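Local coordinates for protein orotidine 5'-phosphate decarboxylase (Streptomyces avermitilis, PDB 3V75) that probably catalyses the decarboxylation of orotidine 5'-phosphate to UMP and CO2, the last step of de novo UMP biosynthesis, at residues 29-34 against 111-116. Sequence-based numbering, arbitrary orientation.
Sequences ARLSRA and GALVVM
L113 carries this contact from the strand side, and its two methyl groups meet R30, L31 and A34 of the helix. The apolar part belongs to CD1. This methyl lies 3.6 Å from CA of L31, so it reaches the helix backbone itself. It also touches CB of A34 at 3.7 Å and CD1 of L31 at 4.0 Å. CB of L113 points toward the helix, and the first torsion (chi1 -64°) sets CG beside the backbone N, with both methyls against the helix. L31 approaches at a slant, and its side chain also touches V81 on the neighbouring strand and P238.

The other branch of L113 meets a charged group. CD2 is 3.4 Å from NH1 of R30, a van der Waals contact, and approaches the guanidinium obliquely. The bend of the R30 chain at chi3 (-63°) brings NH1 beside CD2 of L113. NE of R30 binds the carbonyl oxygen of E25, NH2 that of G168, and NH1 forms a salt bridge with D144, whose other carboxylate oxygen accepts a hydrogen bond from the backbone N of V114.

No hydrogen bond joins the two segments directly. The helix axis stays 10.5 Å from the axis of strand 113-116, and side chains bridge the gap. Segment 29-34 belongs to helix 27-38, which precedes the first barrel strand. L113 is the first residue of the third strand of the TIM barrel, just after the Schellman motif at G111 that ends helix 93-109. The contact therefore packs the N-terminal helix against the N-terminal end of a barrel strand. Its chemistry implies an apolar contact bordered by a guanidinium held by E25, G168 and D144: CD1 of L113 packs on the helix at L31 and A34, while D144 links R30 to the strand backbone and probably offsets its charge.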
loop_
_atom_site.group_PDB
_atom_site.type_symbol
_atom_site.label_atom_id
_atom_site.label_comp_id
_atom_site.label_asym_id
_atom_site.label_seq_id
_atom_site.Cartn_x
_atom_site.Cartn_y
_atom_site.Cartn_z
ATOM N N ALA A 29 17.677 16.865 7.143
ATOM C CA ALA A 29 18.772 17.759 6.829
ATOM C C ALA A 29 19.093 17.753 5.331
ATOM O O ALA A 29 19.347 18.819 4.731
ATOM C CB ALA A 29 20.027 17.376 7.631
ATOM N N ARG A 30 19.133 16.571 4.714
ATOM C CA ARG A 30 19.456 16.503 3.283
ATOM C C ARG A 30 18.368 17.189 2.451
ATOM O O ARG A 30 18.681 17.873 1.463
ATOM C CB ARG A 30 19.649 15.043 2.846
ATOM C CG ARG A 30 20.864 14.392 3.536
ATOM C CD ARG A 30 21.189 13.015 2.919
ATOM N NE ARG A 30 20.097 12.048 3.098
ATOM C CZ ARG A 30 19.419 11.460 2.110
ATOM N NH1 ARG A 30 19.698 11.744 0.834
ATOM N NH2 ARG A 30 18.446 10.599 2.386
ATOM N N LEU A 31 17.118 17.006 2.849
ATOM C CA LEU A 31 15.985 17.601 2.130
ATOM C C LEU A 31 16.036 19.145 2.258
ATOM O O LEU A 31 15.849 19.866 1.277
ATOM C CB LEU A 31 14.684 17.049 2.704
ATOM C CG LEU A 31 13.424 17.772 2.205
ATOM C CD1 LEU A 31 13.278 17.524 0.688
ATOM C CD2 LEU A 31 12.219 17.309 2.933
ATOM N N SER A 32 16.269 19.644 3.474
ATOM C CA SER A 32 16.364 21.090 3.719
ATOM C C SER A 32 17.460 21.677 2.821
ATOM O O SER A 32 17.255 22.732 2.160
ATOM C CB SER A 32 16.682 21.353 5.203
ATOM O OG SER A 32 16.795 22.748 5.461
ATOM N N ARG A 33 18.617 21.018 2.759
ATOM C CA ARG A 33 19.713 21.492 1.906
ATOM C C ARG A 33 19.355 21.438 0.419
ATOM O O ARG A 33 19.678 22.383 -0.332
ATOM C CB ARG A 33 21.002 20.692 2.223
ATOM C CG ARG A 33 22.194 20.961 1.320
ATOM C CD ARG A 33 23.540 20.492 1.970
ATOM N NE ARG A 33 23.437 20.379 3.442
ATOM C CZ ARG A 33 23.232 19.218 4.080
ATOM N NH1 ARG A 33 23.109 18.098 3.354
ATOM N NH2 ARG A 33 23.137 19.166 5.430
ATOM N N ALA A 34 18.690 20.364 -0.018
ATOM C CA ALA A 34 18.362 20.192 -1.432
ATOM C C ALA A 34 17.390 21.290 -1.889
ATOM O O ALA A 34 17.555 21.856 -2.986
ATOM C CB ALA A 34 17.747 18.833 -1.670
ATOM N N GLY A 111 21.615 13.292 -8.405
ATOM C CA GLY A 111 21.604 14.157 -7.240
ATOM C C GLY A 111 20.225 14.624 -6.791
ATOM O O GLY A 111 20.133 15.424 -5.850
ATOM N N ALA A 112 19.164 14.116 -7.412
ATOM C CA ALA A 112 17.814 14.414 -6.948
ATOM C C ALA A 112 17.463 13.480 -5.787
ATOM O O ALA A 112 17.902 12.317 -5.780
ATOM C CB ALA A 112 16.820 14.226 -8.044
ATOM N N LEU A 113 16.722 13.983 -4.804
ATOM C CA LEU A 113 16.159 13.109 -3.780
ATOM C C LEU A 113 14.972 12.410 -4.388
ATOM O O LEU A 113 14.297 12.973 -5.253
ATOM C CB LEU A 113 15.731 13.932 -2.563
ATOM C CG LEU A 113 16.916 14.627 -1.875
ATOM C CD1 LEU A 113 16.413 15.479 -0.722
ATOM C CD2 LEU A 113 17.900 13.592 -1.333
ATOM N N VAL A 114 14.681 11.199 -3.932
ATOM C CA VAL A 114 13.518 10.456 -4.410
ATOM C C VAL A 114 12.605 10.072 -3.253
ATOM O O VAL A 114 13.029 9.386 -2.313
ATOM C CB VAL A 114 13.943 9.192 -5.178
ATOM C CG1 VAL A 114 12.718 8.318 -5.536
ATOM C CG2 VAL A 114 14.708 9.601 -6.460
ATOM N N VAL A 115 11.359 10.514 -3.345
ATOM C CA VAL A 115 10.317 10.114 -2.433
ATOM C C VAL A 115 9.500 9.066 -3.147
ATOM O O VAL A 115 8.812 9.361 -4.139
ATOM C CB VAL A 115 9.411 11.314 -2.064
ATOM C CG1 VAL A 115 8.212 10.838 -1.229
ATOM C CG2 VAL A 115 10.236 12.354 -1.344
HETATM N N MSE A 116 9.555 7.828 -2.655
HETATM C CA MSE A 116 8.793 6.756 -3.273
HETATM C C MSE A 116 7.337 6.878 -2.814
HETATM O O MSE A 116 7.022 6.660 -1.622
HETATM C CB MSE A 116 9.368 5.406 -2.883
HETATM C CG MSE A 116 8.494 4.250 -3.343
HETATM SE SE MSE A 116 8.482 4.032 -5.297
HETATM C CE MSE A 116 10.352 3.642 -5.516
#